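Local coordinates for protein beta-lactamase (Nostoc sp., PDB 6NHS) that probably hydrolyses the amide bond of beta-lactam antibiotics as a class D serine beta-lactamase, through a covalent acyl-enzyme intermediate, at residues R54-T64 / G205-W216; L71-D82 / P177-V186. All blocks are in the same frame, centred on the assembly; numbering follows the deposited sequence.

Contact 1: R54-T64 / G205-W216; sequences RNSQSFLPAST and GWAASVTPNIGW. With FMT (formic acid), chain G.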
# COMPACT_ATOMS: atom_id res chain seq x y z
N ARG A 54 11.06 11.57 -8.65
CA ARG A 54 10.31 10.32 -8.75
C ARG A 54 9.15 10.29 -7.77
O ARG A 54 8.14 9.62 -8.04
CB ARG A 54 11.26 9.14 -8.53
CG ARG A 54 10.66 7.77 -8.85
CD ARG A 54 11.65 6.65 -8.55
NE ARG A 54 11.06 5.33 -8.75
CZ ARG A 54 11.51 4.43 -9.62
NH1 ARG A 54 12.58 4.69 -10.36
NH2 ARG A 54 10.91 3.25 -9.74
N ASN A 55 9.26 11.00 -6.65
CA ASN A 55 8.16 11.06 -5.68
C ASN A 55 6.93 11.76 -6.23
O ASN A 55 5.86 11.66 -5.62
CB ASN A 55 8.62 11.75 -4.39
CG ASN A 55 9.51 10.86 -3.53
OD1 ASN A 55 9.40 9.64 -3.56
ND2 ASN A 55 10.39 11.48 -2.75
N SER A 56 7.04 12.47 -7.36
CA SER A 56 5.90 13.07 -8.03
C SER A 56 5.51 12.32 -9.30
O SER A 56 4.66 12.81 -10.05
CB SER A 56 6.18 14.53 -8.36
OG SER A 56 6.23 15.33 -7.19
N GLN A 57 6.12 11.17 -9.57
CA GLN A 57 5.79 10.38 -10.75
C GLN A 57 4.76 9.32 -10.38
O GLN A 57 4.76 8.80 -9.26
CB GLN A 57 7.04 9.72 -11.33
CG GLN A 57 8.02 10.72 -11.94
CD GLN A 57 9.33 10.07 -12.35
OE1 GLN A 57 9.50 8.85 -12.26
NE2 GLN A 57 10.27 10.90 -12.80
N SER A 58 3.88 9.01 -11.34
CA SER A 58 2.78 8.08 -11.11
C SER A 58 3.18 6.66 -11.50
O SER A 58 3.87 6.46 -12.50
CB SER A 58 1.55 8.49 -11.92
OG SER A 58 1.09 9.76 -11.52
N PHE A 59 2.72 5.69 -10.71
CA PHE A 59 2.96 4.28 -10.97
C PHE A 59 1.70 3.48 -10.64
O PHE A 59 0.88 3.91 -9.83
CB PHE A 59 4.13 3.74 -10.13
CG PHE A 59 5.40 4.52 -10.29
CD1 PHE A 59 6.33 4.18 -11.25
CD2 PHE A 59 5.67 5.61 -9.47
CE1 PHE A 59 7.51 4.90 -11.40
CE2 PHE A 59 6.84 6.34 -9.61
CZ PHE A 59 7.76 5.99 -10.58
N LEU A 60 1.56 2.33 -11.29
CA LEU A 60 0.54 1.37 -10.90
C LEU A 60 0.65 1.08 -9.40
O LEU A 60 1.76 0.81 -8.92
CB LEU A 60 0.70 0.06 -11.68
CG LEU A 60 0.44 0.13 -13.18
CD1 LEU A 60 0.94 -1.15 -13.86
CD2 LEU A 60 -1.05 0.31 -13.42
N PRO A 61 -0.45 1.13 -8.65
CA PRO A 61 -0.34 0.88 -7.21
C PRO A 61 -0.09 -0.58 -6.86
O PRO A 61 0.49 -0.85 -5.80
CB PRO A 61 -1.70 1.36 -6.66
CG PRO A 61 -2.61 1.35 -7.82
CD PRO A 61 -1.78 1.62 -9.04
N ALA A 62 -0.52 -1.51 -7.71
CA ALA A 62 -0.43 -2.94 -7.43
C ALA A 62 -1.01 -3.24 -6.06
O ALA A 62 -2.04 -2.66 -5.69
CB ALA A 62 1.02 -3.43 -7.53
N SER A 63 -0.36 -4.10 -5.29
CA SER A 63 -0.93 -4.54 -4.02
C SER A 63 -1.05 -3.42 -2.98
O SER A 63 -1.75 -3.63 -1.99
CB SER A 63 -0.11 -5.69 -3.42
OG SER A 63 -0.43 -6.91 -4.06
N THR A 64 -0.38 -2.27 -3.15
CA THR A 64 -0.61 -1.19 -2.20
C THR A 64 -2.06 -0.72 -2.23
O THR A 64 -2.53 -0.13 -1.25
CB THR A 64 0.32 0.01 -2.45
OG1 THR A 64 -0.00 0.64 -3.70
CG2 THR A 64 1.76 -0.42 -2.44
N GLY A 205 4.15 -3.74 -2.69
CA GLY A 205 3.54 -3.83 -4.00
C GLY A 205 4.58 -4.21 -5.03
O GLY A 205 5.77 -3.94 -4.85
N TRP A 206 4.12 -4.84 -6.11
CA TRP A 206 5.02 -5.30 -7.16
C TRP A 206 4.23 -5.30 -8.46
O TRP A 206 3.46 -6.23 -8.72
CB TRP A 206 5.57 -6.68 -6.84
CG TRP A 206 6.62 -7.21 -7.79
CD1 TRP A 206 6.88 -6.78 -9.07
CD2 TRP A 206 7.55 -8.27 -7.53
NE1 TRP A 206 7.91 -7.51 -9.61
CE2 TRP A 206 8.34 -8.43 -8.69
CE3 TRP A 206 7.80 -9.09 -6.44
CZ2 TRP A 206 9.35 -9.38 -8.78
CZ3 TRP A 206 8.80 -10.04 -6.53
CH2 TRP A 206 9.57 -10.17 -7.69
N ALA A 207 4.40 -4.25 -9.26
CA ALA A 207 3.75 -4.13 -10.56
C ALA A 207 4.63 -4.82 -11.60
O ALA A 207 5.73 -4.34 -11.91
CB ALA A 207 3.52 -2.67 -10.93
N ALA A 208 4.14 -5.93 -12.16
CA ALA A 208 4.91 -6.72 -13.10
C ALA A 208 4.46 -6.57 -14.55
O ALA A 208 5.05 -7.19 -15.44
CB ALA A 208 4.86 -8.20 -12.71
N SER A 209 3.43 -5.77 -14.81
CA SER A 209 2.94 -5.58 -16.17
C SER A 209 3.68 -4.48 -16.91
O SER A 209 3.43 -4.28 -18.11
CB SER A 209 1.44 -5.29 -16.16
OG SER A 209 1.15 -4.10 -15.45
N VAL A 210 4.58 -3.75 -16.25
CA VAL A 210 5.39 -2.72 -16.89
C VAL A 210 6.85 -3.12 -16.78
O VAL A 210 7.24 -3.94 -15.96
CB VAL A 210 5.15 -1.32 -16.28
CG1 VAL A 210 3.80 -0.78 -16.72
CG2 VAL A 210 5.24 -1.38 -14.77
N THR A 211 7.67 -2.50 -17.64
CA THR A 211 9.11 -2.75 -17.65
C THR A 211 9.83 -1.42 -17.53
O THR A 211 9.61 -0.51 -18.36
CB THR A 211 9.54 -3.48 -18.93
OG1 THR A 211 8.93 -4.77 -18.97
CG2 THR A 211 11.06 -3.64 -18.95
N PRO A 212 10.69 -1.22 -16.51
CA PRO A 212 10.98 -2.22 -15.48
C PRO A 212 9.83 -2.42 -14.51
O PRO A 212 8.95 -1.56 -14.42
CB PRO A 212 12.20 -1.63 -14.76
CG PRO A 212 12.04 -0.17 -14.93
CD PRO A 212 11.47 0.01 -16.31
N ASN A 213 9.81 -3.56 -13.81
CA ASN A 213 8.82 -3.75 -12.75
C ASN A 213 8.98 -2.65 -11.70
O ASN A 213 10.06 -2.10 -11.51
CB ASN A 213 8.98 -5.12 -12.10
CG ASN A 213 8.60 -6.27 -13.03
OD1 ASN A 213 8.66 -7.42 -12.63
ND2 ASN A 213 8.20 -5.95 -14.26
N ILE A 214 7.89 -2.34 -11.01
CA ILE A 214 7.87 -1.30 -10.00
C ILE A 214 7.63 -1.95 -8.64
O ILE A 214 6.70 -2.74 -8.48
CB ILE A 214 6.80 -0.23 -10.30
CG1 ILE A 214 7.09 0.45 -11.64
CG2 ILE A 214 6.71 0.78 -9.16
CD1 ILE A 214 8.39 1.22 -11.66
N GLY A 215 8.47 -1.61 -7.67
CA GLY A 215 8.34 -2.10 -6.31
C GLY A 215 7.85 -0.99 -5.38
O GLY A 215 8.29 0.15 -5.50
N TRP A 216 6.95 -1.34 -4.48
CA TRP A 216 6.42 -0.40 -3.49
C TRP A 216 6.61 -0.94 -2.08
O TRP A 216 6.53 -2.15 -1.85
CB TRP A 216 4.92 -0.17 -3.65
CG TRP A 216 4.39 0.64 -4.77
CD1 TRP A 216 3.77 0.17 -5.90
CD2 TRP A 216 4.30 2.07 -4.83
NE1 TRP A 216 3.33 1.21 -6.67
CE2 TRP A 216 3.64 2.39 -6.04
CE3 TRP A 216 4.73 3.10 -3.99
CZ2 TRP A 216 3.41 3.71 -6.44
CZ3 TRP A 216 4.49 4.42 -4.39
CH2 TRP A 216 3.84 4.71 -5.60
C FMT G . 2.36 13.01 -12.82
O1 FMT G . 1.86 12.36 -13.74
O2 FMT G . 2.15 12.78 -11.63
O HOH W 1 1.73 -6.40 -5.90
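Trp216 turns the edge of its indole to Leu60, NE1 donating to Leu60 O at 2.8 Å, nearly straight (168°), with the oxygen close to the ring plane. Thr64 meets the same side chain at its root, CG2 lying 3.4 Å from Trp216 CB, while OG1 stands over one face of the indole. With OG1 set between its own backbone N and carbonyl carbon (chi1 67°), Thr64 bonds back to Pro61 O at 2.6 Å. That carbonyl also takes Thr64 N from the same face, so two donors pin the turn. Earlier in the loop, Phe59 packs CD1 on Ile214 CD1 (3.6 Å), the two side chains at about a right angle, and Leu60 CB rests on Ala207 CB at 4.0 Å. One water links Ser63 OG with Trp206 N, each at 2.9 Å. Ser63 also bonds Lys66 and a formic acid molecule, probably from the crystallisation liquor; it fits the SxxK motif that supplies the nucleophile in serine beta-lactamases, consistent with a catalytic role here beside strand 198-207, which in this family probably lines the active-site cleft. Arg54 reaches past Ile214 to a salt bridge with Asp235. The loop thus runs from strand 46-50 across the ends of strands 198-207 and 213-223 into helix 65-76, with Pro161 and Gln164 of helix 161-172 also against Trp216.

Contact 2: L71-D82 / P177-V186; sequences LVALETGVISND and PFSQRTLDLV. With FMT (formic acid), chain I; FMT (formic acid), chain C.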
# COMPACT_ATOMS: atom_id res chain seq x y z
N LEU A 71 -10.58 -0.66 3.00
CA LEU A 71 -11.44 0.35 3.60
C LEU A 71 -12.82 0.37 2.95
O LEU A 71 -13.85 0.37 3.64
CB LEU A 71 -10.79 1.73 3.46
CG LEU A 71 -9.49 1.89 4.24
CD1 LEU A 71 -8.67 3.06 3.68
CD2 LEU A 71 -9.82 2.11 5.72
N VAL A 72 -12.86 0.40 1.61
CA VAL A 72 -14.14 0.50 0.92
C VAL A 72 -14.94 -0.78 1.10
O VAL A 72 -16.17 -0.75 1.27
CB VAL A 72 -13.91 0.82 -0.57
CG1 VAL A 72 -15.24 0.87 -1.32
CG2 VAL A 72 -13.14 2.16 -0.72
N ALA A 73 -14.26 -1.93 1.05
CA ALA A 73 -14.95 -3.21 1.19
C ALA A 73 -15.63 -3.32 2.55
O ALA A 73 -16.79 -3.73 2.64
CB ALA A 73 -13.96 -4.36 0.99
N LEU A 74 -14.92 -2.96 3.61
CA LEU A 74 -15.51 -2.99 4.95
C LEU A 74 -16.59 -1.93 5.10
O LEU A 74 -17.65 -2.20 5.68
CB LEU A 74 -14.43 -2.80 6.01
CG LEU A 74 -13.50 -4.01 6.20
CD1 LEU A 74 -12.21 -3.59 6.92
CD2 LEU A 74 -14.22 -5.13 6.96
N GLU A 75 -16.35 -0.72 4.58
CA GLU A 75 -17.32 0.35 4.75
C GLU A 75 -18.63 0.04 4.05
O GLU A 75 -19.71 0.29 4.59
CB GLU A 75 -16.75 1.67 4.24
CG GLU A 75 -17.59 2.88 4.61
CD GLU A 75 -17.61 3.14 6.11
OE1 GLU A 75 -16.65 2.73 6.80
OE2 GLU A 75 -18.57 3.75 6.59
N THR A 76 -18.56 -0.50 2.82
CA THR A 76 -19.77 -0.87 2.08
C THR A 76 -20.39 -2.15 2.61
O THR A 76 -21.54 -2.44 2.28
CB THR A 76 -19.46 -1.06 0.60
OG1 THR A 76 -18.44 -2.06 0.44
CG2 THR A 76 -19.00 0.26 -0.04
N GLY A 77 -19.64 -2.94 3.37
CA GLY A 77 -20.17 -4.17 3.92
C GLY A 77 -20.12 -5.35 2.99
O GLY A 77 -20.79 -6.36 3.26
N VAL A 78 -19.35 -5.29 1.90
CA VAL A 78 -19.23 -6.47 1.05
C VAL A 78 -18.38 -7.54 1.73
O VAL A 78 -18.42 -8.71 1.32
CB VAL A 78 -18.69 -6.12 -0.35
CG1 VAL A 78 -19.52 -4.97 -0.99
CG2 VAL A 78 -17.22 -5.79 -0.30
N ILE A 79 -17.61 -7.15 2.74
CA ILE A 79 -16.97 -8.09 3.66
C ILE A 79 -17.30 -7.59 5.07
O ILE A 79 -17.21 -6.39 5.35
CB ILE A 79 -15.45 -8.20 3.42
CG1 ILE A 79 -14.83 -9.37 4.20
CG2 ILE A 79 -14.71 -6.88 3.73
CD1 ILE A 79 -14.88 -10.70 3.46
N SER A 80 -17.74 -8.51 5.94
CA SER A 80 -18.40 -8.06 7.17
C SER A 80 -17.40 -7.58 8.23
O SER A 80 -17.70 -6.63 8.96
CB SER A 80 -19.29 -9.17 7.73
OG SER A 80 -18.52 -10.32 8.03
N ASN A 81 -16.24 -8.21 8.33
CA ASN A 81 -15.24 -7.84 9.34
C ASN A 81 -13.92 -8.48 8.93
O ASN A 81 -13.77 -8.98 7.80
CB ASN A 81 -15.70 -8.26 10.74
CG ASN A 81 -16.05 -9.73 10.82
OD1 ASN A 81 -15.33 -10.57 10.29
ND2 ASN A 81 -17.16 -10.05 11.47
N ASP A 82 -12.94 -8.49 9.85
CA ASP A 82 -11.58 -8.94 9.57
C ASP A 82 -11.42 -10.46 9.55
O ASP A 82 -10.38 -10.94 9.08
CB ASP A 82 -10.60 -8.36 10.59
CG ASP A 82 -10.99 -8.67 12.02
OD1 ASP A 82 -12.19 -8.53 12.36
OD2 ASP A 82 -10.10 -9.07 12.81
N PRO A 177 -13.98 9.15 4.29
CA PRO A 177 -15.37 8.74 4.61
C PRO A 177 -15.46 7.28 5.04
O PRO A 177 -16.14 6.46 4.41
CB PRO A 177 -16.09 9.01 3.28
CG PRO A 177 -15.06 8.70 2.25
CD PRO A 177 -13.76 9.23 2.83
N PHE A 178 -14.76 6.95 6.12
CA PHE A 178 -14.79 5.61 6.69
C PHE A 178 -15.06 5.71 8.18
O PHE A 178 -14.54 6.60 8.86
CB PHE A 178 -13.47 4.84 6.43
CG PHE A 178 -13.09 4.79 4.98
CD1 PHE A 178 -13.86 4.08 4.07
CD2 PHE A 178 -11.97 5.47 4.52
CE1 PHE A 178 -13.52 4.05 2.73
CE2 PHE A 178 -11.62 5.43 3.18
CZ PHE A 178 -12.40 4.72 2.28
N SER A 179 -15.89 4.80 8.68
CA SER A 179 -16.24 4.78 10.09
C SER A 179 -15.03 4.40 10.94
O SER A 179 -14.06 3.81 10.45
CB SER A 179 -17.37 3.79 10.35
OG SER A 179 -16.89 2.46 10.19
N GLN A 180 -15.10 4.75 12.23
CA GLN A 180 -14.03 4.37 13.16
C GLN A 180 -13.82 2.86 13.18
O GLN A 180 -12.68 2.38 13.29
CB GLN A 180 -14.35 4.88 14.56
CG GLN A 180 -13.22 4.70 15.56
CD GLN A 180 -11.98 5.48 15.18
OE1 GLN A 180 -12.02 6.70 15.07
NE2 GLN A 180 -10.87 4.78 14.97
N ARG A 181 -14.90 2.09 13.08
CA ARG A 181 -14.77 0.63 13.01
C ARG A 181 -13.95 0.21 11.80
O ARG A 181 -13.05 -0.62 11.90
CB ARG A 181 -16.15 -0.01 12.99
CG ARG A 181 -16.15 -1.52 12.77
CD ARG A 181 -17.57 -2.03 12.60
NE ARG A 181 -17.62 -3.49 12.49
CZ ARG A 181 -17.53 -4.16 11.35
NH1 ARG A 181 -17.37 -3.51 10.20
NH2 ARG A 181 -17.59 -5.48 11.35
N THR A 182 -14.27 0.78 10.63
CA THR A 182 -13.51 0.47 9.42
C THR A 182 -12.04 0.82 9.59
O THR A 182 -11.15 0.03 9.24
CB THR A 182 -14.10 1.22 8.22
OG1 THR A 182 -15.44 0.78 7.99
CG2 THR A 182 -13.26 0.97 6.97
N LEU A 183 -11.76 2.01 10.14
CA LEU A 183 -10.37 2.42 10.36
C LEU A 183 -9.65 1.47 11.30
O LEU A 183 -8.51 1.07 11.05
CB LEU A 183 -10.32 3.84 10.93
CG LEU A 183 -10.99 4.96 10.14
CD1 LEU A 183 -10.83 6.29 10.87
CD2 LEU A 183 -10.42 5.03 8.73
N ASP A 184 -10.30 1.12 12.42
CA ASP A 184 -9.68 0.23 13.39
C ASP A 184 -9.31 -1.11 12.76
O ASP A 184 -8.22 -1.64 13.02
CB ASP A 184 -10.63 -0.01 14.57
CG ASP A 184 -10.77 1.20 15.48
OD1 ASP A 184 -9.98 2.15 15.35
OD2 ASP A 184 -11.69 1.19 16.32
N LEU A 185 -10.20 -1.67 11.94
CA LEU A 185 -9.93 -2.98 11.36
C LEU A 185 -8.77 -2.90 10.36
O LEU A 185 -7.86 -3.73 10.39
CB LEU A 185 -11.19 -3.53 10.68
CG LEU A 185 -12.34 -3.88 11.63
CD1 LEU A 185 -13.59 -4.26 10.83
CD2 LEU A 185 -11.93 -5.01 12.57
N VAL A 186 -8.78 -1.89 9.49
CA VAL A 186 -7.74 -1.81 8.47
C VAL A 186 -6.39 -1.48 9.09
O VAL A 186 -5.36 -2.04 8.70
CB VAL A 186 -8.14 -0.79 7.38
CG1 VAL A 186 -6.99 -0.58 6.41
CG2 VAL A 186 -9.40 -1.29 6.64
C FMT I . -18.32 -0.50 8.91
O1 FMT I . -17.25 -0.97 9.32
O2 FMT I . -18.85 0.52 9.35
C FMT C . -18.09 -11.79 3.74
O1 FMT C . -18.65 -11.20 4.67
O2 FMT C . -18.04 -13.02 3.59
O HOH W 2 -18.09 -4.37 7.25
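Helices 71-76 and 180-186 run roughly antiparallel, their axes 9.3 Å apart at closest approach and 139° between their directions, with Leu74 opposite Thr182. Leu71 sets its CB over the centre of the Phe178 ring, 3.6 Å from the centroid and almost on the ring normal, a CH-pi contact, while Glu75 CB lies at the ring's edge. Leu71 CD2 reaches into helix 180-186, touching Val186 CG2 at 3.5 Å, and Leu74 CD1 reaches the same methyl. Glu75 extends CG away from its backbone N (chi1 -169°) and then bends at chi2, which carries the carboxylate to the start of the opposite helix. There OE1 accepts Ser179 N at 2.9 Å, from above the carboxylate plane, and lies 2.6 Å from Thr182 OG1. Ser179 is the N-cap of helix 180-189, its OG accepting from Thr182 N. A carboxylate from one helix thus meets the N-terminal end of another in the all-helical part of the beta-lactamase/transpeptidase fold, where the helix dipole would probably stabilise its negative charge. A formic acid molecule also bonds Ser179 OG and Arg181 NH1. Stretched out from CG to NE, Arg181 spans to the loop after helix 65-76, where NH2 donates to Ser80 O at 2.7 Å, nearly in the guanidinium plane and close to straight (167°). Leu185 CD2 comes within 3.5 Å of Asp82 OD1, whose carboxylate forms a salt bridge with Arg105 through OD2. Phe167 and Leu171 of helix 161-172 pack against Leu71, and Phe131 of helix 125-135 and Ile123 of helix 113-123 against Val72.

From the N terminus the chain passes strands 35-41 and 46-50 and enters the loop 54-64, the first half of contact 1. Helix 65-76 follows at once, and its last turns open segment 71-82, so the first halves of both contacts are joined by this one helix. Contact 2 closes the shorter loop when the chain, after several more helices, reaches 177-186. Contact 1 closes the longer one only at 205-216, on strands 198-207 and 213-223; contact 2 is therefore nested within it, without crossing. Contact 1 ties the loop leading into helix 65-76 to the sheet, whereas contact 2 joins two helices. Their centres lie 26 Å apart, on opposite sides of the chain's centre.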